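Local atomic coordinates of exopolysaccharide biosynthesis protein (Pantoea stewartii subsp. stewartii DC283, PDB entry 6TGF), a protein that modifies the glycan biofilm of its bacterium, probably by hydrolysing exopolysaccharide, and has a bacteriophage tailspike-like parallel beta-helix fold. Residues D380-W386 and A413-F419; R325-N331 and F357-L363. The contacts are given in a common frame with arbitrary orientation. Residues are numbered along the deposited sequence.

Overall arrangement
Followed from the N terminus, the chain lays down four neighbouring strands of one sheet of the parallel beta-helix. Contact 2 comes first: after 325-331 the chain makes one circuit through strands 332-335 and 346-350, with 25 residues between the segments, and returns at 357-363 in parallel register. It goes round once more by strand 373-378 to 380-386, and a third circuit, by way of strand 396-399 and with 26 residues between the segments, brings it back at 413-419 to close contact 1. The two contacts are thus in series, neither nested nor crossed, with centres about 10 Å apart. Backbone hydrogen bonds between 357-363 and 380-386 join them, and both lie against the second subunit of the trimer.

Contact 1: residues D380-W386 and A413-F419; sequences DCKIDQW and AIELSNF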
ATOM      1  N   ASP B 380      12.721   8.243   8.557  1.00 30.91           N
ATOM      2  CA  ASP B 380      11.728   7.544   7.698  1.00 30.81           C
ATOM      3  C   ASP B 380      12.364   6.254   7.170  1.00 30.48           C
ATOM      4  O   ASP B 380      13.443   6.341   6.549  1.00 30.48           O
ATOM      5  CB  ASP B 380      11.256   8.453   6.559  1.00 31.21           C
ATOM      6  CG  ASP B 380      10.117   7.881   5.732  1.00 31.46           C
ATOM      7  OD1 ASP B 380       8.989   7.807   6.261  1.00 31.65           O
ATOM      8  OD2 ASP B 380      10.368   7.511   4.566  1.00 31.77           O
ATOM      9  N   CYS B 381      11.730   5.104   7.423  1.00 30.10           N
ATOM     10  CA  CYS B 381      12.215   3.758   7.014  1.00 29.79           C
ATOM     11  C   CYS B 381      11.059   2.952   6.416  1.00 29.49           C
ATOM     12  O   CYS B 381      10.123   2.618   7.168  1.00 29.76           O
ATOM     13  CB  CYS B 381      12.820   3.013   8.197  1.00 29.85           C
ATOM     14  SG  CYS B 381      13.452   1.366   7.790  1.00 29.91           S
ATOM     15  N   LYS B 382      11.126   2.671   5.112  1.00 29.05           N
ATOM     16  CA  LYS B 382      10.163   1.805   4.381  1.00 28.78           C
ATOM     17  C   LYS B 382      10.897   0.538   3.938  1.00 28.47           C
ATOM     18  O   LYS B 382      11.811   0.648   3.103  1.00 28.35           O
ATOM     19  CB  LYS B 382       9.554   2.556   3.192  1.00 28.99           C
ATOM     20  CG  LYS B 382       8.253   3.283   3.500  1.00 29.23           C
ATOM     21  CD  LYS B 382       8.160   4.669   2.903  1.00 29.52           C
ATOM     22  CE  LYS B 382       7.031   5.481   3.499  1.00 29.75           C
ATOM     23  NZ  LYS B 382       7.221   6.934   3.283  1.00 30.07           N
ATOM     24  N   ILE B 383      10.521  -0.610   4.507  1.00 28.22           N
ATOM     25  CA  ILE B 383      11.038  -1.954   4.115  1.00 28.04           C
ATOM     26  C   ILE B 383       9.837  -2.811   3.698  1.00 28.06           C
ATOM     27  O   ILE B 383       9.112  -3.284   4.588  1.00 27.94           O
ATOM     28  CB  ILE B 383      11.871  -2.590   5.247  1.00 27.93           C
ATOM     29  CG1 ILE B 383      12.727  -1.546   5.974  1.00 27.85           C
ATOM     30  CG2 ILE B 383      12.713  -3.733   4.696  1.00 28.02           C
ATOM     31  CD1 ILE B 383      13.642  -2.111   7.039  1.00 27.94           C
ATOM     32  N   ASP B 384       9.632  -2.958   2.385  1.00 28.31           N
ATOM     33  CA  ASP B 384       8.505  -3.708   1.770  1.00 28.66           C
ATOM     34  C   ASP B 384       9.053  -4.984   1.118  1.00 29.14           C
ATOM     35  O   ASP B 384      10.213  -4.961   0.665  1.00 29.17           O
ATOM     36  CB  ASP B 384       7.765  -2.844   0.746  1.00 28.64           C
ATOM     37  CG  ASP B 384       6.528  -3.507   0.161  1.00 28.80           C
ATOM     38  OD1 ASP B 384       5.649  -3.910   0.948  1.00 28.76           O
ATOM     39  OD2 ASP B 384       6.460  -3.625  -1.079  1.00 28.99           O
ATOM     40  N   GLN B 385       8.242  -6.048   1.081  1.00 29.64           N
ATOM     41  CA  GLN B 385       8.571  -7.344   0.426  1.00 30.18           C
ATOM     42  C   GLN B 385       9.981  -7.789   0.831  1.00 30.20           C
ATOM     43  O   GLN B 385      10.857  -7.834  -0.048  1.00 30.17           O
ATOM     44  CB  GLN B 385       8.464  -7.218  -1.094  1.00 30.65           C
ATOM     45  CG  GLN B 385       7.037  -7.241  -1.614  1.00 31.14           C
ATOM     46  CD  GLN B 385       7.006  -7.515  -3.096  1.00 31.75           C
ATOM     47  OE1 GLN B 385       6.651  -8.608  -3.536  1.00 32.46           O
ATOM     48  NE2 GLN B 385       7.405  -6.526  -3.880  1.00 31.82           N
ATOM     49  N   TRP B 386      10.192  -8.093   2.114  1.00 30.37           N
ATOM     50  CA  TRP B 386      11.478  -8.635   2.628  1.00 30.55           C
ATOM     51  C   TRP B 386      11.228  -9.975   3.325  1.00 31.32           C
ATOM     52  O   TRP B 386      10.180 -10.124   3.979  1.00 31.20           O
ATOM     53  CB  TRP B 386      12.199  -7.635   3.540  1.00 30.08           C
ATOM     54  CG  TRP B 386      11.424  -7.184   4.738  1.00 29.69           C
ATOM     55  CD1 TRP B 386      10.497  -6.186   4.788  1.00 29.43           C
ATOM     56  CD2 TRP B 386      11.535  -7.692   6.080  1.00 29.64           C
ATOM     57  NE1 TRP B 386      10.019  -6.039   6.061  1.00 29.38           N
ATOM     58  CE2 TRP B 386      10.636  -6.950   6.877  1.00 29.50           C
ATOM     59  CE3 TRP B 386      12.297  -8.698   6.684  1.00 29.78           C
ATOM     60  CZ2 TRP B 386      10.475  -7.191   8.240  1.00 29.52           C
ATOM     61  CZ3 TRP B 386      12.140  -8.933   8.033  1.00 29.89           C
ATOM     62  CH2 TRP B 386      11.242  -8.189   8.799  1.00 29.72           C
ATOM     63  N   ALA B 413       8.831   6.994  11.840  1.00 29.71           N
ATOM     64  CA  ALA B 413       8.187   6.622  10.558  1.00 29.07           C
ATOM     65  C   ALA B 413       8.823   5.348   9.987  1.00 28.42           C
ATOM     66  O   ALA B 413       9.269   5.373   8.821  1.00 28.46           O
ATOM     67  CB  ALA B 413       8.272   7.780   9.594  1.00 29.16           C
ATOM     68  N   ILE B 414       8.856   4.277  10.785  1.00 27.69           N
ATOM     69  CA  ILE B 414       9.259   2.909  10.342  1.00 27.15           C
ATOM     70  C   ILE B 414       8.007   2.228   9.779  1.00 26.64           C
ATOM     71  O   ILE B 414       7.020   2.111  10.529  1.00 26.58           O
ATOM     72  CB  ILE B 414       9.876   2.088  11.498  1.00 27.18           C
ATOM     73  CG1 ILE B 414      10.945   2.865  12.276  1.00 27.30           C
ATOM     74  CG2 ILE B 414      10.397   0.751  10.984  1.00 27.09           C
ATOM     75  CD1 ILE B 414      12.342   2.775  11.710  1.00 27.27           C
ATOM     76  N   GLU B 415       8.038   1.813   8.510  1.00 26.13           N
ATOM     77  CA  GLU B 415       6.909   1.109   7.844  1.00 25.82           C
ATOM     78  C   GLU B 415       7.412  -0.222   7.271  1.00 25.36           C
ATOM     79  O   GLU B 415       8.018  -0.206   6.181  1.00 25.29           O
ATOM     80  CB  GLU B 415       6.283   1.999   6.768  1.00 25.98           C
ATOM     81  CG  GLU B 415       5.069   1.374   6.103  1.00 26.10           C
ATOM     82  CD  GLU B 415       4.266   2.319   5.226  1.00 26.35           C
ATOM     83  OE1 GLU B 415       3.098   2.002   4.946  1.00 26.51           O
ATOM     84  OE2 GLU B 415       4.814   3.363   4.818  1.00 26.63           O
ATOM     85  N   LEU B 416       7.175  -1.320   7.994  1.00 24.91           N
ATOM     86  CA  LEU B 416       7.487  -2.708   7.558  1.00 24.69           C
ATOM     87  C   LEU B 416       6.209  -3.333   6.995  1.00 24.63           C
ATOM     88  O   LEU B 416       5.199  -3.348   7.723  1.00 24.61           O
ATOM     89  CB  LEU B 416       8.007  -3.518   8.749  1.00 24.61           C
ATOM     90  CG  LEU B 416       9.081  -2.846   9.602  1.00 24.61           C
ATOM     91  CD1 LEU B 416       9.362  -3.673  10.845  1.00 24.75           C
ATOM     92  CD2 LEU B 416      10.359  -2.624   8.807  1.00 24.55           C
ATOM     93  N   SER B 417       6.246  -3.827   5.754  1.00 24.66           N
ATOM     94  CA  SER B 417       5.057  -4.368   5.043  1.00 24.86           C
ATOM     95  C   SER B 417       5.422  -5.601   4.206  1.00 25.13           C
ATOM     96  O   SER B 417       6.549  -5.650   3.675  1.00 25.03           O
ATOM     97  CB  SER B 417       4.415  -3.299   4.198  1.00 24.78           C
ATOM     98  OG  SER B 417       5.337  -2.777   3.253  1.00 24.72           O
ATOM     99  N   ASN B 418       4.486  -6.553   4.108  1.00 25.54           N
ATOM    100  CA  ASN B 418       4.544  -7.729   3.197  1.00 26.02           C
ATOM    101  C   ASN B 418       5.854  -8.490   3.430  1.00 26.35           C
ATOM    102  O   ASN B 418       6.615  -8.663   2.462  1.00 26.40           O
ATOM    103  CB  ASN B 418       4.384  -7.305   1.734  1.00 26.11           C
ATOM    104  CG  ASN B 418       3.100  -6.544   1.481  1.00 26.16           C
ATOM    105  OD1 ASN B 418       2.023  -6.986   1.877  1.00 26.33           O
ATOM    106  ND2 ASN B 418       3.201  -5.404   0.819  1.00 26.12           N
ATOM    107  N   PHE B 419       6.102  -8.929   4.668  1.00 26.80           N
ATOM    108  CA  PHE B 419       7.347  -9.634   5.069  1.00 27.29           C
ATOM    109  C   PHE B 419       7.015 -11.014   5.646  1.00 28.12           C
ATOM    110  O   PHE B 419       5.864 -11.253   6.055  1.00 28.16           O
ATOM    111  CB  PHE B 419       8.167  -8.788   6.047  1.00 27.01           C
ATOM    112  CG  PHE B 419       7.496  -8.447   7.355  1.00 26.82           C
ATOM    113  CD1 PHE B 419       6.760  -7.282   7.492  1.00 26.67           C
ATOM    114  CD2 PHE B 419       7.629  -9.272   8.461  1.00 26.90           C
ATOM    115  CE1 PHE B 419       6.153  -6.962   8.697  1.00 26.62           C
ATOM    116  CE2 PHE B 419       7.022  -8.949   9.667  1.00 26.83           C
ATOM    117  CZ  PHE B 419       6.286  -7.794   9.784  1.00 26.68           C
TER
HETATM  118  O   HOH W   1       7.584   5.511   6.868  1.00 32.43           O
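Strands 380-384 and 414-417 run side by side, their axes 4.7 Å apart and only 4° from parallel, so each side chain sits almost directly over its partner in the next coil. On the inward face Cys-381 lies on Ile-414, with Cys-381 CB 3.6 Å from Ile-414 CD1, and Ile-383 lies on Leu-416, with Ile-383 CD1 3.8 Å from Leu-416 CD2. Ile-396 packs on both Ile-383 and Leu-416 and touches Trp-386 as well, closing the hollow between them. Beyond the corner the indole continues the pile: Leu-416 CB sits at its edge, 4.2 Å from Trp-386 NE1, and the six-membered ring of Trp-386 and the ring of Phe-419 lie nearly parallel (12°) but slid apart so that they barely overlap, centroids 4.6 Å apart.

The backbones zip together in the parallel pattern, from Cys-381 N to Ala-413 O (2.8 Å) through to Ser-417 N to Ile-383 O (3.1 Å). On the other face Asp-384 OD1 accepts from Ser-417 OG at 2.6 Å and from Asn-418 ND2 at 2.9 Å, bridging the corner. Glu-415 reaches away to His-441 and Asn-442 of the second subunit. At the start, a water links Asp-380 OD1 (2.8 Å) to Ala-413 O (2.6 Å). Such in-register stacking of strands coil upon coil, with apolar side chains piled inside, is the hallmark of the right-handed parallel beta-helix of tailspike-like proteins.

Contact 2: residues R325-N331 and F357-L363; sequences RWVEISN and FFRGACL. With EDO (1,2-ethanediol), chain C.
This is a parallel strand pairing between successive coils of the beta-helix, on a sheet that faces the second subunit. Strands 327-330 and 357-361 run 4.9 Å apart at 9°, extended, with Trp-326 opposite Phe-357 through to Ser-330 opposite Ala-361. Phe-357 N donates to Arg-325 O (2.6 Å), Arg-359 N to Val-327 O (3.0 Å), Ile-329 N to Arg-359 O (3.0 Å) and Asn-331 N to Ala-361 O (3.1 Å). Asn-331 and Cys-362, both with positive phi, turn the corner together. With both residues m, the five-membered ring of Trp-326 and the Phe-357 ring lie nearly parallel (10°, centroids 4.6 Å apart) but barely overlap. Arg-325 NH2 hydrogen-bonds O1 of an ethanediol, probably from the crystallisation liquor, at 3.2 Å. Inside, Phe-358 (t) brings the CE1 side of its ring over Gly-360, into the space a CB would need, and Phe-358 CE2 meets Ile-329 CD1 at 3.5 Å. Strands 290-296 and 380-389 flank the pair, and strands 346-350 and 373-378 pack against its inner face.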
ATOM      1  N   ARG B 325      22.674  10.147   4.266  1.00 37.84           N
ATOM      2  CA  ARG B 325      21.354  10.646   4.744  1.00 37.78           C
ATOM      3  C   ARG B 325      20.239   9.828   4.080  1.00 37.44           C
ATOM      4  O   ARG B 325      19.283   9.458   4.786  1.00 37.19           O
ATOM      5  CB  ARG B 325      21.193  12.141   4.449  1.00 38.10           C
ATOM      6  CG  ARG B 325      19.899  12.741   4.985  1.00 38.32           C
ATOM      7  CD  ARG B 325      19.889  14.258   4.967  1.00 38.63           C
ATOM      8  NE  ARG B 325      18.619  14.843   5.384  1.00 38.79           N
ATOM      9  CZ  ARG B 325      18.190  14.948   6.642  1.00 38.86           C
ATOM     10  NH1 ARG B 325      18.913  14.485   7.648  1.00 38.79           N
ATOM     11  NH2 ARG B 325      17.019  15.512   6.888  1.00 38.89           N
ATOM     12  N   TRP B 326      20.361   9.567   2.774  1.00 37.50           N
ATOM     13  CA  TRP B 326      19.396   8.767   1.970  1.00 37.44           C
ATOM     14  C   TRP B 326      20.052   7.453   1.534  1.00 36.99           C
ATOM     15  O   TRP B 326      21.172   7.504   0.986  1.00 36.90           O
ATOM     16  CB  TRP B 326      18.895   9.573   0.766  1.00 37.95           C
ATOM     17  CG  TRP B 326      17.953  10.677   1.134  1.00 38.59           C
ATOM     18  CD1 TRP B 326      16.617  10.570   1.389  1.00 38.75           C
ATOM     19  CD2 TRP B 326      18.279  12.069   1.288  1.00 39.21           C
ATOM     20  NE1 TRP B 326      16.088  11.795   1.693  1.00 39.18           N
ATOM     21  CE2 TRP B 326      17.083  12.735   1.639  1.00 39.47           C
ATOM     22  CE3 TRP B 326      19.456  12.816   1.166  1.00 39.61           C
ATOM     23  CZ2 TRP B 326      17.038  14.109   1.865  1.00 40.03           C
ATOM     24  CZ3 TRP B 326      19.409  14.175   1.390  1.00 40.13           C
ATOM     25  CH2 TRP B 326      18.215  14.811   1.735  1.00 40.23           C
ATOM     26  N   VAL B 327      19.373   6.326   1.775  1.00 36.66           N
ATOM     27  CA  VAL B 327      19.850   4.950   1.444  1.00 36.25           C
ATOM     28  C   VAL B 327      18.699   4.174   0.792  1.00 36.02           C
ATOM     29  O   VAL B 327      17.577   4.213   1.333  1.00 35.63           O
ATOM     30  CB  VAL B 327      20.389   4.224   2.693  1.00 36.14           C
ATOM     31  CG1 VAL B 327      20.835   2.802   2.380  1.00 36.04           C
ATOM     32  CG2 VAL B 327      21.524   4.997   3.348  1.00 36.32           C
ATOM     33  N   GLU B 328      18.983   3.502  -0.330  1.00 36.16           N
ATOM     34  CA  GLU B 328      18.039   2.611  -1.058  1.00 36.13           C
ATOM     35  C   GLU B 328      18.735   1.267  -1.319  1.00 35.70           C
ATOM     36  O   GLU B 328      19.769   1.266  -2.018  1.00 35.67           O
ATOM     37  CB  GLU B 328      17.574   3.266  -2.361  1.00 36.69           C
ATOM     38  CG  GLU B 328      16.987   4.657  -2.172  1.00 37.38           C
ATOM     39  CD  GLU B 328      16.477   5.333  -3.437  1.00 38.12           C
ATOM     40  OE1 GLU B 328      17.090   5.137  -4.507  1.00 38.61           O
ATOM     41  OE2 GLU B 328      15.466   6.061  -3.347  1.00 38.79           O
ATOM     42  N   ILE B 329      18.206   0.181  -0.744  1.00 35.09           N
ATOM     43  CA  ILE B 329      18.621  -1.228  -1.022  1.00 34.63           C
ATOM     44  C   ILE B 329      17.423  -1.958  -1.636  1.00 34.16           C
ATOM     45  O   ILE B 329      16.336  -1.899  -1.029  1.00 34.22           O
ATOM     46  CB  ILE B 329      19.110  -1.949   0.252  1.00 34.72           C
ATOM     47  CG1 ILE B 329      19.991  -1.056   1.129  1.00 34.95           C
ATOM     48  CG2 ILE B 329      19.815  -3.248  -0.111  1.00 34.79           C
ATOM     49  CD1 ILE B 329      20.459  -1.726   2.402  1.00 35.13           C
ATOM     50  N   SER B 330      17.603  -2.626  -2.779  1.00 33.47           N
ATOM     51  CA  SER B 330      16.505  -3.337  -3.485  1.00 33.06           C
ATOM     52  C   SER B 330      17.039  -4.477  -4.360  1.00 32.61           C
ATOM     53  O   SER B 330      18.159  -4.356  -4.884  1.00 32.49           O
ATOM     54  CB  SER B 330      15.666  -2.371  -4.289  1.00 33.15           C
ATOM     55  OG  SER B 330      16.467  -1.609  -5.181  1.00 33.36           O
ATOM     56  N   ASN B 331      16.245  -5.546  -4.488  1.00 32.23           N
ATOM     57  CA  ASN B 331      16.436  -6.660  -5.454  1.00 32.02           C
ATOM     58  C   ASN B 331      17.732  -7.419  -5.143  1.00 31.76           C
ATOM     59  O   ASN B 331      18.467  -7.731  -6.096  1.00 31.78           O
ATOM     60  CB  ASN B 331      16.438  -6.147  -6.897  1.00 32.03           C
ATOM     61  CG  ASN B 331      15.283  -5.218  -7.195  1.00 31.94           C
ATOM     62  OD1 ASN B 331      14.154  -5.473  -6.782  1.00 31.82           O
ATOM     63  ND2 ASN B 331      15.556  -4.139  -7.911  1.00 32.03           N
ATOM     64  N   PHE B 357      17.316   8.449   6.236  1.00 34.86           N
ATOM     65  CA  PHE B 357      16.179   7.973   5.406  1.00 34.22           C
ATOM     66  C   PHE B 357      16.571   6.619   4.807  1.00 33.45           C
ATOM     67  O   PHE B 357      17.730   6.484   4.364  1.00 33.46           O
ATOM     68  CB  PHE B 357      15.843   8.991   4.315  1.00 34.49           C
ATOM     69  CG  PHE B 357      15.263  10.292   4.812  1.00 34.75           C
ATOM     70  CD1 PHE B 357      13.900  10.428   5.009  1.00 34.73           C
ATOM     71  CD2 PHE B 357      16.076  11.384   5.069  1.00 34.99           C
ATOM     72  CE1 PHE B 357      13.361  11.624   5.461  1.00 34.99           C
ATOM     73  CE2 PHE B 357      15.534  12.580   5.519  1.00 35.30           C
ATOM     74  CZ  PHE B 357      14.179  12.697   5.715  1.00 35.22           C
ATOM     75  N   PHE B 358      15.653   5.649   4.809  1.00 32.66           N
ATOM     76  CA  PHE B 358      15.895   4.273   4.301  1.00 32.11           C
ATOM     77  C   PHE B 358      14.675   3.769   3.523  1.00 31.79           C
ATOM     78  O   PHE B 358      13.545   3.858   4.038  1.00 31.48           O
ATOM     79  CB  PHE B 358      16.237   3.323   5.450  1.00 31.98           C
ATOM     80  CG  PHE B 358      16.671   1.950   5.005  1.00 31.72           C
ATOM     81  CD1 PHE B 358      15.748   0.930   4.845  1.00 31.60           C
ATOM     82  CD2 PHE B 358      18.002   1.679   4.730  1.00 31.66           C
ATOM     83  CE1 PHE B 358      16.145  -0.332   4.429  1.00 31.53           C
ATOM     84  CE2 PHE B 358      18.398   0.416   4.317  1.00 31.66           C
ATOM     85  CZ  PHE B 358      17.470  -0.587   4.168  1.00 31.53           C
ATOM     86  N   ARG B 359      14.918   3.255   2.313  1.00 31.69           N
ATOM     87  CA  ARG B 359      13.930   2.519   1.482  1.00 31.57           C
ATOM     88  C   ARG B 359      14.516   1.146   1.134  1.00 30.87           C
ATOM     89  O   ARG B 359      15.601   1.103   0.528  1.00 30.48           O
ATOM     90  CB  ARG B 359      13.570   3.318   0.227  1.00 32.26           C
ATOM     91  CG  ARG B 359      12.629   4.484   0.496  1.00 33.03           C
ATOM     92  CD  ARG B 359      12.210   5.209  -0.769  1.00 33.73           C
ATOM     93  NE  ARG B 359      11.398   4.371  -1.639  1.00 34.18           N
ATOM     94  CZ  ARG B 359      10.100   4.118  -1.469  1.00 34.56           C
ATOM     95  NH1 ARG B 359       9.438   4.636  -0.445  1.00 34.68           N
ATOM     96  NH2 ARG B 359       9.465   3.342  -2.329  1.00 34.81           N
ATOM     97  N   GLY B 360      13.823   0.077   1.538  1.00 30.40           N
ATOM     98  CA  GLY B 360      14.147  -1.325   1.213  1.00 30.04           C
ATOM     99  C   GLY B 360      12.989  -2.003   0.499  1.00 29.75           C
ATOM    100  O   GLY B 360      11.835  -1.802   0.926  1.00 29.66           O
ATOM    101  N   ALA B 361      13.276  -2.771  -0.555  1.00 29.56           N
ATOM    102  CA  ALA B 361      12.268  -3.490  -1.370  1.00 29.54           C
ATOM    103  C   ALA B 361      12.882  -4.762  -1.966  1.00 29.59           C
ATOM    104  O   ALA B 361      14.008  -4.690  -2.482  1.00 29.47           O
ATOM    105  CB  ALA B 361      11.734  -2.580  -2.447  1.00 29.49           C
ATOM    106  N   CYS B 362      12.154  -5.881  -1.895  1.00 29.74           N
ATOM    107  CA  CYS B 362      12.535  -7.188  -2.495  1.00 29.93           C
ATOM    108  C   CYS B 362      13.915  -7.615  -1.982  1.00 29.98           C
ATOM    109  O   CYS B 362      14.860  -7.672  -2.792  1.00 30.12           O
ATOM    110  CB  CYS B 362      12.502  -7.098  -4.016  1.00 30.01           C
ATOM    111  SG  CYS B 362      10.871  -6.636  -4.656  1.00 30.18           S
ATOM    112  N   LEU B 363      14.015  -7.892  -0.677  1.00 30.06           N
ATOM    113  CA  LEU B 363      15.261  -8.321   0.015  1.00 30.29           C
ATOM    114  C   LEU B 363      15.036  -9.694   0.657  1.00 30.96           C
ATOM    115  O   LEU B 363      14.053  -9.836   1.407  1.00 30.87           O
ATOM    116  CB  LEU B 363      15.633  -7.286   1.083  1.00 30.01           C
ATOM    117  CG  LEU B 363      15.752  -5.835   0.613  1.00 29.74           C
ATOM    118  CD1 LEU B 363      16.078  -4.920   1.784  1.00 29.57           C
ATOM    119  CD2 LEU B 363      16.798  -5.689  -0.481  1.00 29.74           C
TER
HETATM  120  C1  EDO C 805      15.599  17.669   3.462  1.00 84.50           C
HETATM  121  O1  EDO C 805      15.628  16.417   4.118  1.00 84.09           O
HETATM  122  C2  EDO C 805      16.019  17.590   2.038  1.00 84.32           C
HETATM  123  O2  EDO C 805      15.436  18.570   1.197  1.00 84.33           O